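Local structure of D-glycerate 3-kinase (Cryptococcus neoformans var. grubii serotype A, 6CKG) at residues A80-D85 against Q123-L128; D144-L149 against V167-G172. The protein probably phosphorylates D-glycerate at its 3-position, with ATP as the phosphate donor. One frame throughout, in Å; residues are numbered along the deposited sequence. Where two conformers were deposited one is given.

Contact 1 of 2, residues A80-D85 against Q123-L128. With EDO (1,2-ethanediol), chain C.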
ATOM      1  N   ALA A  80      12.361  -1.868  -9.971  1.00 27.44           N
ATOM      2  CA  ALA A  80      11.018  -2.023 -10.510  1.00 32.13           C
ATOM      3  C   ALA A  80      10.070  -1.651  -9.388  1.00 36.45           C
ATOM      4  O   ALA A  80      10.375  -1.906  -8.219  1.00 31.81           O
ATOM      5  CB  ALA A  80      10.735  -3.454 -10.992  1.00 27.11           C
ATOM      6  N   THR A  81       8.942  -1.029  -9.729  1.00 30.94           N
ATOM      7  CA  THR A  81       7.971  -0.612  -8.722  1.00 33.36           C
ATOM      8  C   THR A  81       6.609  -1.232  -8.998  1.00 31.49           C
ATOM      9  O   THR A  81       6.131  -1.210 -10.141  1.00 26.32           O
ATOM     10  CB  THR A  81       7.836   0.909  -8.675  1.00 36.31           C
ATOM     11  OG1 THR A  81       9.080   1.486  -8.280  1.00 39.01           O
ATOM     12  CG2 THR A  81       6.753   1.311  -7.650  1.00 38.99           C
ATOM     13  N   MET A  82       5.991  -1.786  -7.949  1.00 30.50           N
ATOM     14  CA  MET A  82       4.590  -2.199  -7.951  1.00 27.12           C
ATOM     15  C   MET A  82       3.813  -1.298  -6.999  1.00 33.18           C
ATOM     16  O   MET A  82       4.155  -1.201  -5.812  1.00 28.79           O
ATOM     17  CB  MET A  82       4.433  -3.661  -7.518  1.00 31.26           C
ATOM     18  CG  MET A  82       4.696  -4.655  -8.616  1.00 33.65           C
ATOM     19  SD  MET A  82       4.701  -6.361  -8.050  1.00 37.84           S
ATOM     20  CE  MET A  82       3.058  -6.497  -7.310  1.00 33.44           C
ATOM     21  N   SER A  83       2.776  -0.644  -7.511  1.00 26.23           N
ATOM     22  CA  SER A  83       1.871   0.157  -6.700  1.00 28.51           C
ATOM     23  C   SER A  83       0.545  -0.584  -6.566  1.00 29.82           C
ATOM     24  O   SER A  83      -0.032  -1.008  -7.569  1.00 27.78           O
ATOM     25  CB  SER A  83       1.649   1.530  -7.329  1.00 31.63           C
ATOM     26  OG  SER A  83       2.881   2.167  -7.547  1.00 39.00           O
ATOM     27  N   LEU A  84       0.065  -0.728  -5.331  1.00 28.71           N
ATOM     28  CA  LEU A  84      -1.144  -1.517  -5.084  1.00 24.17           C
ATOM     29  C   LEU A  84      -2.330  -1.055  -5.936  1.00 26.01           C
ATOM     30  O   LEU A  84      -3.097  -1.883  -6.443  1.00 29.89           O
ATOM     31  CB  LEU A  84      -1.501  -1.454  -3.602  1.00 23.84           C
ATOM     32  CG  LEU A  84      -2.711  -2.281  -3.170  1.00 23.73           C
ATOM     33  CD1 LEU A  84      -2.387  -3.749  -3.365  1.00 27.24           C
ATOM     34  CD2 LEU A  84      -3.017  -1.979  -1.698  1.00 21.66           C
ATOM     35  N   ASP A  85      -2.495   0.257  -6.112  1.00 24.13           N
ATOM     36  CA  ASP A  85      -3.651   0.766  -6.849  1.00 28.14           C
ATOM     37  C   ASP A  85      -3.637   0.342  -8.315  1.00 36.57           C
ATOM     38  O   ASP A  85      -4.692   0.300  -8.950  1.00 32.67           O
ATOM     39  CB  ASP A  85      -3.702   2.286  -6.785  1.00 30.35           C
ATOM     40  CG  ASP A  85      -3.945   2.811  -5.395  1.00 35.73           C
ATOM     41  OD1 ASP A  85      -3.865   2.034  -4.411  1.00 34.06           O
ATOM     42  OD2 ASP A  85      -4.210   4.025  -5.301  1.00 42.00           O
ATOM     43  N   GLN A 123       0.956 -13.138  -9.385  1.00 34.98           N
ATOM     44  CA  GLN A 123       1.677 -13.447 -10.616  1.00 28.81           C
ATOM     45  C   GLN A 123       2.794 -12.436 -10.868  1.00 32.81           C
ATOM     46  O   GLN A 123       3.917 -12.813 -11.218  1.00 31.89           O
ATOM     47  CB  GLN A 123       0.707 -13.503 -11.816  1.00 29.03           C
ATOM     48  CG  GLN A 123       1.390 -13.807 -13.159  1.00 40.32           C
ATOM     49  CD  GLN A 123       0.439 -13.758 -14.370  1.00 55.35           C
ATOM     50  OE1 GLN A 123      -0.463 -12.922 -14.444  1.00 58.07           O
ATOM     51  NE2 GLN A 123       0.651 -14.663 -15.321  1.00 55.96           N
ATOM     52  N   CYS A 124       2.506 -11.144 -10.699  1.00 29.75           N
ATOM     53  CA  CYS A 124       3.514 -10.137 -11.021  1.00 29.90           C
ATOM     54  C   CYS A 124       4.659 -10.157 -10.021  1.00 34.69           C
ATOM     55  O   CYS A 124       5.827 -10.045 -10.404  1.00 32.43           O
ATOM     56  CB  CYS A 124       2.876  -8.751 -11.080  1.00 26.58           C
ATOM     57  SG  CYS A 124       1.892  -8.564 -12.622  1.00 33.33           S
ATOM     58  N   LEU A 125       4.354 -10.321  -8.735  1.00 29.23           N
ATOM     59  CA  LEU A 125       5.428 -10.343  -7.752  1.00 35.61           C
ATOM     60  C   LEU A 125       6.296 -11.583  -7.922  1.00 35.57           C
ATOM     61  O   LEU A 125       7.522 -11.504  -7.815  1.00 35.84           O
ATOM     62  CB  LEU A 125       4.848 -10.251  -6.339  1.00 31.09           C
ATOM     63  CG  LEU A 125       5.841  -9.876  -5.228  1.00 35.36           C
ATOM     64  CD1 LEU A 125       6.919  -8.903  -5.725  1.00 34.80           C
ATOM     65  CD2 LEU A 125       5.073  -9.253  -4.079  1.00 30.96           C
ATOM     66  N   ALA A 126       5.689 -12.733  -8.217  1.00 34.00           N
ATOM     67  CA  ALA A 126       6.499 -13.921  -8.474  1.00 35.45           C
ATOM     68  C   ALA A 126       7.347 -13.749  -9.731  1.00 38.59           C
ATOM     69  O   ALA A 126       8.511 -14.174  -9.771  1.00 40.03           O
ATOM     70  CB  ALA A 126       5.611 -15.159  -8.586  1.00 38.14           C
ATOM     71  N   LYS A 127       6.790 -13.107 -10.759  1.00 35.93           N
ATOM     72  CA  LYS A 127       7.561 -12.842 -11.971  1.00 35.88           C
ATOM     73  C   LYS A 127       8.763 -11.955 -11.669  1.00 35.38           C
ATOM     74  O   LYS A 127       9.882 -12.237 -12.114  1.00 34.88           O
ATOM     75  CB  LYS A 127       6.663 -12.198 -13.030  1.00 34.22           C
ATOM     76  CG  LYS A 127       7.261 -12.179 -14.447  1.00 42.71           C
ATOM     77  CD  LYS A 127       7.371 -13.580 -15.028  1.00 53.86           C
ATOM     78  CE  LYS A 127       7.783 -13.562 -16.498  1.00 62.77           C
ATOM     79  NZ  LYS A 127       6.678 -13.084 -17.376  1.00 69.32           N
ATOM     80  N   LEU A 128       8.549 -10.858 -10.936  1.00 29.10           N
ATOM     81  CA  LEU A 128       9.675  -9.991 -10.595  1.00 35.41           C
ATOM     82  C   LEU A 128      10.709 -10.734  -9.762  1.00 36.98           C
ATOM     83  O   LEU A 128      11.918 -10.549  -9.952  1.00 37.31           O
ATOM     84  CB  LEU A 128       9.191  -8.742  -9.857  1.00 29.59           C
ATOM     85  CG  LEU A 128       8.377  -7.752 -10.698  1.00 37.16           C
ATOM     86  CD1 LEU A 128       7.673  -6.691  -9.827  1.00 28.53           C
ATOM     87  CD2 LEU A 128       9.240  -7.092 -11.761  1.00 32.94           C
TER
HETATM   88  C1  EDO C 401       3.069  -0.326 -12.782  1.00 34.70           C
HETATM   89  O1  EDO C 401       1.931   0.494 -13.118  1.00 33.34           O
HETATM   90  C2  EDO C 401       2.736  -1.166 -11.554  1.00 34.47           C
HETATM   91  O2  EDO C 401       2.468  -0.288 -10.451  1.00 30.94           O
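M82 reaches from strand 80-83 to helix 123-128 and carries most of this contact. Its CB leaves the strand toward the helix. CG sits beside the backbone N, anti to the carbonyl carbon (chi1 -81°), and lies 3.8 Å from CD1 of L128. Beyond it SD arrives at the helix. There the sulfur meets three residues. The tightest approach is to CD1 of L128, at 3.5 Å. SD also lies 4.0 Å from the backbone N of L125 and 4.1 Å from CD1 of the same residue. CB of C124 comes a little farther off, at 4.3 Å. The chain then bends at chi3 (57°), and CE turns aside from L128. M82 and L128 pass alongside one another, their side chains running in opposing senses.

L128 uses both of its branches. While CD1 touches M82, CD2 packs on CB of A80 at 4.0 Å. A80 and M82 thus present the same side of the strand to the helix. All the touching residues are buried, and no hydrogen bond crosses between the two segments. F179 of strand 176-180 also packs on M82 and L125.

At S83 the backbone N donates a fairly straight 3.0 Å hydrogen bond to O2 of a 1,2-ethanediol, probably from the crystallisation liquor. D86 OD2 and P150 O also bond this molecule.

The strand and helix axes run almost antiparallel (166°), 10.5 Å apart. Strand 79-83 is an outermost strand of the main sheet and pairs in parallel with strand 176-180. The chain path between these two strands holds helix 91-100, helix 118-129 and the hairpin 146-171. This is the packing of an elaborated beta-alpha-beta crossover in an alpha/beta fold with the 2-3-1-4-5 strand order known from P-loop kinases.

Contact 2 of 2, residues D144-L149 against V167-G172; sequences DQRAQL and VVEVQG
Q145 starts the pairing through its backbone: its O accepts a 2.7 Å bond from G172 N, nearly in line with the C=O. Q171 NE2 donates to G172 O, which ties that amide to the backbone of the next residue. R146 faces Q171 as a non-hydrogen-bonded pair. Its CG lies 3.6 Å from Q171 OE1. The bend at chi3 (72°) sets NE to one side; farther out, NH2 lies 3.4 Å from E169 OE1. This is a salt bridge whose hydrogen bond is weak, with the guanidinium and carboxylate planes 64° apart. A147 and V170 form a hydrogen-bonded pair: A147 N donates to V170 O, and V170 N donates back to A147 O. In one of its two conformers Q148 runs alongside the E169 side chain in the same sense, with NE2 3.3 Å from E169 OE1, a weak and doubtful bond. L149 closes the segment with two 2.8 Å bonds, from its N to V168 O and from V168 N to its own O. Its CD1 meets V170 CG2 at 3.7 Å, a diagonal contact on the face that also carries A147.

The hairpin has two different faces. A147, L149 and V170 turn to helix 118-129; V168 shares their face but is exposed, like R146, Q148, E169 and Q171. With the R146 bond weak, backbone bonds and apolar packing probably do most to hold the strands together.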
ATOM      1  N   ASP A 144      13.545 -13.422 -21.667  1.00 78.88           N
ATOM      2  CA  ASP A 144      13.762 -14.381 -20.586  1.00 81.14           C
ATOM      3  C   ASP A 144      13.671 -13.708 -19.212  1.00 76.82           C
ATOM      4  O   ASP A 144      13.071 -14.248 -18.277  1.00 78.60           O
ATOM      5  CB  ASP A 144      15.122 -15.069 -20.750  1.00 79.59           C
ATOM      6  N   GLN A 145      14.263 -12.521 -19.099  1.00 66.36           N
ATOM      7  CA  GLN A 145      14.273 -11.787 -17.841  1.00 52.90           C
ATOM      8  C   GLN A 145      13.409 -10.534 -17.938  1.00 47.75           C
ATOM      9  O   GLN A 145      13.904  -9.415 -17.758  1.00 38.71           O
ATOM     10  CB  GLN A 145      15.709 -11.420 -17.459  1.00 57.91           C
ATOM     11  CG  GLN A 145      16.669 -12.603 -17.437  1.00 61.72           C
ATOM     12  CD  GLN A 145      18.075 -12.205 -17.016  1.00 70.65           C
ATOM     13  OE1 GLN A 145      18.338 -11.952 -15.839  1.00 71.21           O
ATOM     14  NE2 GLN A 145      18.986 -12.143 -17.980  1.00 76.03           N
ATOM     15  N   ARG A 146      12.116 -10.706 -18.222  1.00 48.88           N
ATOM     16  CA  ARG A 146      11.214  -9.585 -18.449  1.00 50.17           C
ATOM     17  C   ARG A 146       9.910  -9.829 -17.703  1.00 50.44           C
ATOM     18  O   ARG A 146       9.561 -10.964 -17.372  1.00 56.76           O
ATOM     19  CB  ARG A 146      10.953  -9.363 -19.951  1.00 51.93           C
ATOM     20  CG  ARG A 146      12.203  -8.934 -20.735  1.00 53.29           C
ATOM     21  CD  ARG A 146      11.959  -8.791 -22.231  1.00 65.50           C
ATOM     22  NE  ARG A 146      11.150  -7.619 -22.555  1.00 75.88           N
ATOM     23  CZ  ARG A 146      10.689  -7.341 -23.773  1.00 86.65           C
ATOM     24  NH1 ARG A 146      10.955  -8.149 -24.796  1.00 86.57           N
ATOM     25  NH2 ARG A 146       9.956  -6.252 -23.973  1.00 90.32           N
ATOM     26  N   ALA A 147       9.209  -8.735 -17.412  1.00 42.30           N
ATOM     27  CA  ALA A 147       7.885  -8.790 -16.816  1.00 37.90           C
ATOM     28  C   ALA A 147       7.072  -7.612 -17.329  1.00 41.29           C
ATOM     29  O   ALA A 147       7.617  -6.625 -17.829  1.00 41.06           O
ATOM     30  CB  ALA A 147       7.951  -8.774 -15.289  1.00 36.94           C
ATOM     31  N   GLN A 148       5.752  -7.747 -17.241  1.00 42.21           N
ATOM     32  CA  GLN A 148       4.817  -6.706 -17.643  0.55 42.76           C
ATOM     33  C   GLN A 148       3.932  -6.373 -16.451  1.00 37.19           C
ATOM     34  O   GLN A 148       3.360  -7.275 -15.831  1.00 39.72           O
ATOM     35  CB  GLN A 148       3.960  -7.148 -18.839  0.55 46.15           C
ATOM     36  CG  GLN A 148       4.721  -7.353 -20.157  0.55 50.99           C
ATOM     37  CD  GLN A 148       5.482  -8.670 -20.216  0.55 52.21           C
ATOM     38  OE1 GLN A 148       5.044  -9.683 -19.664  0.55 51.76           O
ATOM     39  NE2 GLN A 148       6.635  -8.657 -20.880  0.55 49.41           N
ATOM     40  N   LEU A 149       3.832  -5.088 -16.126  1.00 35.28           N
ATOM     41  CA  LEU A 149       3.022  -4.708 -14.982  1.00 29.87           C
ATOM     42  C   LEU A 149       1.803  -3.896 -15.406  1.00 30.28           C
ATOM     43  O   LEU A 149       1.864  -3.123 -16.368  1.00 34.88           O
ATOM     44  CB  LEU A 149       3.849  -3.898 -13.976  1.00 30.21           C
ATOM     45  CG  LEU A 149       5.120  -4.612 -13.503  1.00 32.73           C
ATOM     46  CD1 LEU A 149       5.921  -3.738 -12.563  1.00 23.60           C
ATOM     47  CD2 LEU A 149       4.786  -5.939 -12.836  1.00 37.90           C
ATOM     48  N   VAL A 167       0.741  -0.949 -20.388  1.00 35.72           N
ATOM     49  CA  VAL A 167       1.470  -1.707 -19.369  1.00 31.28           C
ATOM     50  C   VAL A 167       2.848  -1.085 -19.144  1.00 34.92           C
ATOM     51  O   VAL A 167       3.336  -0.279 -19.941  1.00 39.37           O
ATOM     52  CB  VAL A 167       1.629  -3.207 -19.717  1.00 35.96           C
ATOM     53  CG1 VAL A 167       0.287  -3.886 -19.873  1.00 42.94           C
ATOM     54  CG2 VAL A 167       2.503  -3.404 -20.956  1.00 40.93           C
ATOM     55  N   VAL A 168       3.478  -1.494 -18.039  1.00 31.34           N
ATOM     56  CA  VAL A 168       4.862  -1.142 -17.716  1.00 36.91           C
ATOM     57  C   VAL A 168       5.755  -2.332 -18.053  1.00 30.81           C
ATOM     58  O   VAL A 168       5.524  -3.445 -17.563  1.00 37.25           O
ATOM     59  CB  VAL A 168       5.002  -0.748 -16.237  1.00 35.10           C
ATOM     60  CG1 VAL A 168       6.467  -0.523 -15.864  1.00 39.52           C
ATOM     61  CG2 VAL A 168       4.176   0.487 -15.954  1.00 31.37           C
ATOM     62  N   GLU A 169       6.776  -2.107 -18.875  1.00 34.45           N
ATOM     63  CA  GLU A 169       7.719  -3.154 -19.249  1.00 38.31           C
ATOM     64  C   GLU A 169       8.909  -3.138 -18.301  1.00 42.24           C
ATOM     65  O   GLU A 169       9.554  -2.095 -18.124  1.00 45.51           O
ATOM     66  CB  GLU A 169       8.206  -2.968 -20.689  1.00 40.48           C
ATOM     67  CG  GLU A 169       7.199  -3.352 -21.762  1.00 50.98           C
ATOM     68  CD  GLU A 169       6.921  -4.837 -21.782  1.00 59.33           C
ATOM     69  OE1 GLU A 169       7.820  -5.619 -21.412  1.00 63.02           O
ATOM     70  OE2 GLU A 169       5.795  -5.225 -22.160  1.00 67.13           O
ATOM     71  N   VAL A 170       9.209  -4.290 -17.704  1.00 35.59           N
ATOM     72  CA  VAL A 170      10.327  -4.429 -16.778  1.00 33.85           C
ATOM     73  C   VAL A 170      11.382  -5.308 -17.437  1.00 41.17           C
ATOM     74  O   VAL A 170      11.072  -6.392 -17.950  1.00 38.62           O
ATOM     75  CB  VAL A 170       9.877  -5.008 -15.425  1.00 39.79           C
ATOM     76  CG1 VAL A 170      11.080  -5.240 -14.498  1.00 39.01           C
ATOM     77  CG2 VAL A 170       8.860  -4.077 -14.770  1.00 36.19           C
ATOM     78  N   GLN A 171      12.619  -4.832 -17.448  1.00 41.21           N
ATOM     79  CA  GLN A 171      13.745  -5.562 -18.015  1.00 37.54           C
ATOM     80  C   GLN A 171      14.695  -5.905 -16.882  1.00 37.60           C
ATOM     81  O   GLN A 171      15.241  -5.004 -16.233  1.00 38.52           O
ATOM     82  CB  GLN A 171      14.461  -4.740 -19.086  1.00 37.37           C
ATOM     83  CG  GLN A 171      15.744  -5.365 -19.611  1.00 44.13           C
ATOM     84  CD  GLN A 171      15.496  -6.663 -20.347  1.00 52.69           C
ATOM     85  OE1 GLN A 171      14.956  -6.665 -21.459  1.00 55.89           O
ATOM     86  NE2 GLN A 171      15.875  -7.784 -19.730  1.00 44.55           N
ATOM     87  N   GLY A 172      14.879  -7.195 -16.633  1.00 33.46           N
ATOM     88  CA  GLY A 172      15.846  -7.626 -15.649  1.00 35.18           C
ATOM     89  C   GLY A 172      17.248  -7.472 -16.177  1.00 38.60           C
ATOM     90  O   GLY A 172      17.471  -7.207 -17.358  1.00 31.82           O
TER

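Overall arrangement
Contact 1 and contact 2 lie with their centres 10 Å apart, on the same side of the chain's centre. They follow one another in sequence, as helix 118-129 leads on to strand 146-153. The hairpin packs against both parts of contact 1. K127 CG lies 3.6 Å from A147 CB, and C124 SG is 3.8 Å from Q148 O. On the strand side, T81 O approaches L149 CD1 at 3.5 Å. The 1,2-ethanediol sits at this junction: besides its bonds in contact 1, its C1 lies 3.5 Å from V168 CG2 of contact 2. Its presence does not by itself identify a substrate site.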